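Local coordinates for inosine-uridine preferring nucleoside hydrolase family protein (PDB 2C40) that belongs to the inosine-uridine preferring nucleoside hydrolase family and binds a calcium ion together with alpha-D-ribofuranose in a pocket lined with aspartates, at residues Val12-Ser17 and Leu245-Thr250; Ala47-Ile52 and Gly94-His99. One frame throughout, in Å; residues are numbered along the deposited sequence.

Contact 1. Residues Val12-Ser17 and Leu245-Thr250. With CA (calcium ion), chain C; RIB (alpha-D-ribofuranose), chain D.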
loop_
_atom_site.group_PDB
_atom_site.type_symbol
_atom_site.label_atom_id
_atom_site.label_comp_id
_atom_site.label_asym_id
_atom_site.label_seq_id
_atom_site.Cartn_x
_atom_site.Cartn_y
_atom_site.Cartn_z
ATOM N N VAL A 12 -6.443 0.449 8.235
ATOM C CA VAL A 12 -5.357 1.397 8.547
ATOM C C VAL A 12 -5.711 2.278 9.733
ATOM O O VAL A 12 -4.865 2.520 10.602
ATOM C CB VAL A 12 -4.994 2.232 7.315
ATOM C CG1 VAL A 12 -4.222 3.514 7.693
ATOM C CG2 VAL A 12 -4.164 1.396 6.401
ATOM N N ASP A 13 -6.941 2.772 9.792
ATOM C CA ASP A 13 -7.274 3.724 10.871
ATOM C C ASP A 13 -7.553 3.044 12.227
ATOM O O ASP A 13 -7.427 3.687 13.265
ATOM C CB ASP A 13 -8.349 4.770 10.454
ATOM C CG ASP A 13 -9.690 4.167 10.151
ATOM O OD1 ASP A 13 -9.822 2.936 10.351
ATOM O OD2 ASP A 13 -10.610 4.930 9.720
ATOM N N ASP A 14 -7.895 1.750 12.206
ATOM C CA ASP A 14 -7.957 0.923 13.415
ATOM C C ASP A 14 -6.580 0.774 14.028
ATOM O O ASP A 14 -6.398 0.858 15.229
ATOM C CB ASP A 14 -8.473 -0.492 13.093
ATOM C CG ASP A 14 -9.925 -0.505 12.639
ATOM O OD1 ASP A 14 -10.837 -0.517 13.502
ATOM O OD2 ASP A 14 -10.175 -0.486 11.412
ATOM N N LEU A 15 -5.612 0.492 13.182
ATOM C CA LEU A 15 -4.250 0.246 13.633
ATOM C C LEU A 15 -3.561 1.541 14.059
ATOM O O LEU A 15 -2.758 1.567 15.019
ATOM C CB LEU A 15 -3.441 -0.424 12.527
ATOM C CG LEU A 15 -3.223 -1.929 12.378
ATOM C CD1 LEU A 15 -4.076 -2.925 13.203
ATOM C CD2 LEU A 15 -3.203 -2.301 10.864
ATOM N N VAL A 16 -3.842 2.600 13.339
ATOM C CA VAL A 16 -3.379 3.918 13.748
ATOM C C VAL A 16 -3.998 4.316 15.101
ATOM O O VAL A 16 -3.358 4.983 15.924
ATOM C CB VAL A 16 -3.665 4.957 12.658
ATOM C CG1 VAL A 16 -3.541 6.338 13.225
ATOM C CG2 VAL A 16 -2.708 4.735 11.466
ATOM N N SER A 17 -5.247 3.899 15.315
ATOM C CA SER A 17 -5.973 4.225 16.535
ATOM C C SER A 17 -5.311 3.508 17.698
ATOM O O SER A 17 -5.094 4.101 18.732
ATOM C CB SER A 17 -7.447 3.779 16.447
ATOM O OG SER A 17 -8.257 4.583 15.597
ATOM N N LEU A 245 -11.080 10.113 8.852
ATOM C CA LEU A 245 -10.413 9.294 9.860
ATOM C C LEU A 245 -11.442 8.888 10.909
ATOM O O LEU A 245 -11.392 9.318 12.049
ATOM C CB LEU A 245 -9.308 10.118 10.525
ATOM C CG LEU A 245 -8.312 10.727 9.539
ATOM C CD1 LEU A 245 -7.734 11.986 10.039
ATOM C CD2 LEU A 245 -7.260 9.716 9.303
ATOM N N TRP A 246 -12.403 8.089 10.491
ATOM C CA TRP A 246 -13.540 7.764 11.334
ATOM C C TRP A 246 -13.185 7.082 12.621
ATOM O O TRP A 246 -13.657 7.476 13.667
ATOM C CB TRP A 246 -14.475 6.844 10.605
ATOM C CG TRP A 246 -15.195 7.522 9.572
ATOM C CD1 TRP A 246 -16.215 8.384 9.738
ATOM C CD2 TRP A 246 -14.973 7.398 8.181
ATOM N NE1 TRP A 246 -16.642 8.838 8.516
ATOM C CE2 TRP A 246 -15.903 8.239 7.539
ATOM C CE3 TRP A 246 -14.047 6.695 7.414
ATOM C CZ2 TRP A 246 -15.975 8.373 6.144
ATOM C CZ3 TRP A 246 -14.110 6.832 6.023
ATOM C CH2 TRP A 246 -15.071 7.666 5.409
ATOM N N ASP A 247 -12.348 6.065 12.526
ATOM C CA ASP A 247 -11.930 5.302 13.696
ATOM C C ASP A 247 -11.001 6.101 14.643
ATOM O O ASP A 247 -11.119 6.003 15.865
ATOM C CB ASP A 247 -11.272 4.012 13.244
ATOM C CG ASP A 247 -12.204 3.161 12.390
ATOM O OD1 ASP A 247 -13.445 3.420 12.392
ATOM O OD2 ASP A 247 -11.713 2.198 11.770
ATOM N N VAL A 248 -10.107 6.899 14.051
ATOM C CA VAL A 248 -9.148 7.687 14.789
ATOM C C VAL A 248 -9.916 8.742 15.607
ATOM O O VAL A 248 -9.534 9.025 16.738
ATOM C CB VAL A 248 -8.086 8.339 13.862
ATOM C CG1 VAL A 248 -7.201 9.263 14.624
ATOM C CG2 VAL A 248 -7.202 7.278 13.214
ATOM N N LEU A 249 -10.971 9.299 15.026
ATOM C CA LEU A 249 -11.786 10.281 15.675
ATOM C C LEU A 249 -12.574 9.651 16.825
ATOM O O LEU A 249 -12.776 10.275 17.860
ATOM C CB LEU A 249 -12.761 10.886 14.699
ATOM C CG LEU A 249 -13.683 12.031 15.127
ATOM C CD1 LEU A 249 -15.042 11.506 15.410
ATOM C CD2 LEU A 249 -13.143 12.890 16.295
ATOM N N THR A 250 -13.063 8.439 16.597
ATOM C CA THR A 250 -13.743 7.645 17.624
ATOM C C THR A 250 -12.842 7.434 18.830
ATOM O O THR A 250 -13.273 7.662 19.967
ATOM C CB THR A 250 -14.197 6.274 17.061
ATOM O OG1 THR A 250 -14.991 6.471 15.872
ATOM C CG2 THR A 250 -15.006 5.509 18.066
HETATM CA CA CA C . -12.543 -0.076 11.294
HETATM O O5 RIB D . -17.687 2.397 7.536
HETATM C C5 RIB D . -16.418 2.950 7.988
HETATM C C4 RIB D . -15.550 1.791 8.484
HETATM O O4 RIB D . -15.245 0.980 7.330
HETATM C C3 RIB D . -14.226 2.115 9.206
HETATM O O3 RIB D . -14.371 1.761 10.620
HETATM C C2 RIB D . -13.081 1.371 8.385
HETATM O O2 RIB D . -12.008 0.529 9.016
HETATM C C1 RIB D . -13.863 0.538 7.338
HETATM O O HOH W 1 -14.379 -1.106 10.000
#
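The calcium and ribofuranose site of the nucleoside hydrolase fold is built where Asp13 and Asp14 meet Asp247. Asp14 takes the calcium ion with both carboxylate oxygens, OD2 at 2.4 Å and OD1 at the longer 2.8 Å, while Asp247 gives it OD2 alone, at 2.5 Å. The other carboxylate oxygen of Asp247 turns to the sugar, OD1 lying 2.6 Å from O3 of the ribofuranose, so one side chain touches metal and ligand together. O2 and O3 of the sugar also bind the calcium, as does a water; Asp9 and Thr125 complete the shell.

Asp13 is modelled in two conformers; in the one given, its side chain crosses that of Asp247 at about a right angle, the carboxylate planes 48° apart. In this conformer CG of Asp13 lies between its own backbone N and carbonyl carbon (chi1 65°), and OD2 of Asp13 receives a weak hydrogen bond from the backbone N of Asp247, at 3.5 Å. Asp13 and Asp14 sit in the first turn of helix 12-21, just after strand 2-8, in the aspartate-rich N-terminal stretch that is a hallmark of the nucleoside hydrolase family, and Asp247 lies in the first turn of helix 246-255. The two short helical segments run nearly parallel, 27° apart, and bring these N-terminal turns to the same pocket.

Further along the two helices the contact is mostly Val248 against Val16, Asp13 O and Ser17. CG2 of Val248 packs against the carbonyl O of Asp13 and meets CG1 of Val16 at 3.8 Å. Ser17 OG closes back on its own helix, donating to that same Asp13 O, and lies against the backbone of Asp247 and Val248. Tyr228 of helix 219-229 and Phe299 of helix 296-308 pack on Val248 from outside the pair.

Contact 2. Residues Ala47-Ile52 and Gly94-His99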
loop_
_atom_site.group_PDB
_atom_site.type_symbol
_atom_site.label_atom_id
_atom_site.label_comp_id
_atom_site.label_asym_id
_atom_site.label_seq_id
_atom_site.Cartn_x
_atom_site.Cartn_y
_atom_site.Cartn_z
ATOM N N ALA A 47 0.094 -7.169 13.334
ATOM C CA ALA A 47 0.314 -5.713 13.344
ATOM C C ALA A 47 -0.009 -5.069 14.699
ATOM O O ALA A 47 0.780 -4.229 15.195
ATOM C CB ALA A 47 -0.478 -5.018 12.190
ATOM N N SER A 48 -1.135 -5.474 15.291
ATOM C CA SER A 48 -1.521 -5.031 16.678
ATOM C C SER A 48 -0.479 -5.403 17.728
ATOM O O SER A 48 -0.096 -4.575 18.548
ATOM C CB SER A 48 -2.851 -5.655 17.126
ATOM O OG SER A 48 -3.846 -5.395 16.172
ATOM N N ARG A 49 -0.015 -6.649 17.688
ATOM C CA ARG A 49 1.010 -7.088 18.622
ATOM C C ARG A 49 2.322 -6.338 18.485
ATOM O O ARG A 49 2.927 -5.978 19.486
ATOM C CB ARG A 49 1.220 -8.598 18.511
ATOM C CG ARG A 49 -0.022 -9.394 19.014
ATOM C CD ARG A 49 -0.031 -10.803 18.461
ATOM N NE ARG A 49 1.071 -11.568 19.010
ATOM C CZ ARG A 49 1.614 -12.661 18.467
ATOM N NH1 ARG A 49 1.212 -13.117 17.293
ATOM N NH2 ARG A 49 2.593 -13.299 19.119
ATOM N N LYS A 50 2.753 -6.113 17.248
ATOM C CA LYS A 50 3.999 -5.366 16.964
ATOM C C LYS A 50 3.860 -3.871 17.332
ATOM O O LYS A 50 4.821 -3.202 17.705
ATOM C CB LYS A 50 4.378 -5.483 15.479
ATOM C CG LYS A 50 4.603 -6.914 14.963
ATOM C CD LYS A 50 5.074 -6.925 13.537
ATOM C CE LYS A 50 4.993 -8.313 12.963
ATOM N NZ LYS A 50 5.363 -8.301 11.535
ATOM N N ILE A 51 2.654 -3.349 17.220
ATOM C CA ILE A 51 2.416 -1.940 17.574
ATOM C C ILE A 51 2.522 -1.778 19.087
ATOM O O ILE A 51 3.115 -0.819 19.572
ATOM C CB ILE A 51 1.075 -1.428 17.028
ATOM C CG1 ILE A 51 1.178 -1.287 15.521
ATOM C CG2 ILE A 51 0.721 -0.063 17.644
ATOM C CD1 ILE A 51 -0.164 -1.093 14.772
ATOM N N ILE A 52 1.961 -2.738 19.815
ATOM C CA ILE A 52 2.003 -2.728 21.269
ATOM C C ILE A 52 3.459 -2.919 21.704
ATOM O O ILE A 52 3.942 -2.175 22.542
ATOM C CB ILE A 52 1.090 -3.803 21.854
ATOM C CG1 ILE A 52 -0.365 -3.509 21.519
ATOM C CG2 ILE A 52 1.229 -3.883 23.380
ATOM C CD1 ILE A 52 -1.268 -4.728 21.735
ATOM N N GLY A 94 12.565 -7.895 15.262
ATOM C CA GLY A 94 12.737 -9.298 14.886
ATOM C C GLY A 94 12.069 -10.309 15.816
ATOM O O GLY A 94 12.384 -11.489 15.755
ATOM N N LYS A 95 11.153 -9.852 16.666
ATOM C CA LYS A 95 10.427 -10.715 17.569
ATOM C C LYS A 95 9.098 -10.048 17.837
ATOM O O LYS A 95 8.944 -8.825 17.602
ATOM C CB LYS A 95 11.225 -11.018 18.845
ATOM C CG LYS A 95 12.028 -9.859 19.442
ATOM N N VAL A 96 8.116 -10.871 18.222
ATOM C CA VAL A 96 6.801 -10.404 18.666
ATOM C C VAL A 96 6.619 -10.911 20.083
ATOM O O VAL A 96 6.578 -12.128 20.331
ATOM C CB VAL A 96 5.680 -10.920 17.753
ATOM C CG1 VAL A 96 4.369 -10.332 18.154
ATOM C CG2 VAL A 96 5.988 -10.571 16.292
ATOM N N VAL A 97 6.515 -9.977 21.025
ATOM C CA VAL A 97 6.504 -10.318 22.436
ATOM C C VAL A 97 5.085 -10.412 22.988
ATOM O O VAL A 97 4.817 -11.285 23.811
ATOM C CB VAL A 97 7.367 -9.301 23.217
ATOM C CG1 VAL A 97 7.215 -9.470 24.762
ATOM C CG2 VAL A 97 8.826 -9.437 22.786
ATOM N N THR A 98 4.170 -9.534 22.568
ATOM C CA THR A 98 2.842 -9.540 23.190
ATOM C C THR A 98 2.095 -10.781 22.705
ATOM O O THR A 98 2.198 -11.202 21.543
ATOM C CB THR A 98 1.985 -8.228 23.004
ATOM O OG1 THR A 98 0.890 -8.442 22.106
ATOM C CG2 THR A 98 2.809 -7.036 22.586
ATOM N N HIS A 99 1.355 -11.372 23.625
ATOM C CA HIS A 99 0.766 -12.650 23.409
ATOM C C HIS A 99 -0.623 -12.527 22.871
ATOM O O HIS A 99 -1.365 -11.619 23.213
ATOM C CB HIS A 99 0.731 -13.413 24.726
ATOM C CG HIS A 99 2.070 -13.826 25.216
ATOM N ND1 HIS A 99 2.515 -13.537 26.487
ATOM C CD2 HIS A 99 3.054 -14.539 24.623
ATOM C CE1 HIS A 99 3.719 -14.060 26.658
ATOM N NE2 HIS A 99 4.070 -14.667 25.540
#
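Arg49, Thr98 and Val96 carry this contact, in which a helix side chain reaches across to an irregular loop. The arginine grips the carbonyl O of Thr98 side-on with two nitrogens: NE donates at 2.8 Å in a fairly straight bond (163°), and NH2 adds a longer, more bent one at 3.2 Å. The acceptor lies almost in the guanidinium plane, which this pair of bonds helps to orient. The Arg49 chain bends at chi3 (67°), which sets NE beside the loop. CG1 of Val96 lies over one face of the guanidinium, 3.3 Å above the plane and offset toward the rim, and also touches CB of Arg49. CG2 of the same valine rests against the extended chain of Lys50, whose NZ goes on to Asp85 and Asn91.

The methyl CG2 of Thr98 packs on CG2 of Ile52 at 3.6 Å, while OG1 of Thr98 is buried against CB and CG of Arg49 with no polar partner in the model. Asp53 accepts from the backbone N of Val97 and Thr98, and His99 pairs with Val62. This is a structural helix-to-loop contact, hydrogen-bonded and packed, away from the calcium site, at the edge of the mixed beta-sheet of this alpha/beta fold, beside strand 62-64, outermost within the chain.

From the N terminus, strand 2-8 leads into helix 12-21, whose first turns enter contact 1. The chain then passes through strand 27-34 to helix 41-55, which supplies the first half of contact 2, and contact 2 closes a loop of about forty residues at 94-99. Only much later, 228 residues on from Ser17, at Leu245, does the chain return, leading into helix 246-255 to complete contact 1, so contact 2 is nested inside the larger loop. Their centres are about 19 Å apart, yet the two meet through Leu15, which packs on Ala47, Ser48 and Ile51. Contact 1 joins helices from distant parts of the chain at the pocket; contact 2 ties a surface loop to helix 41-55.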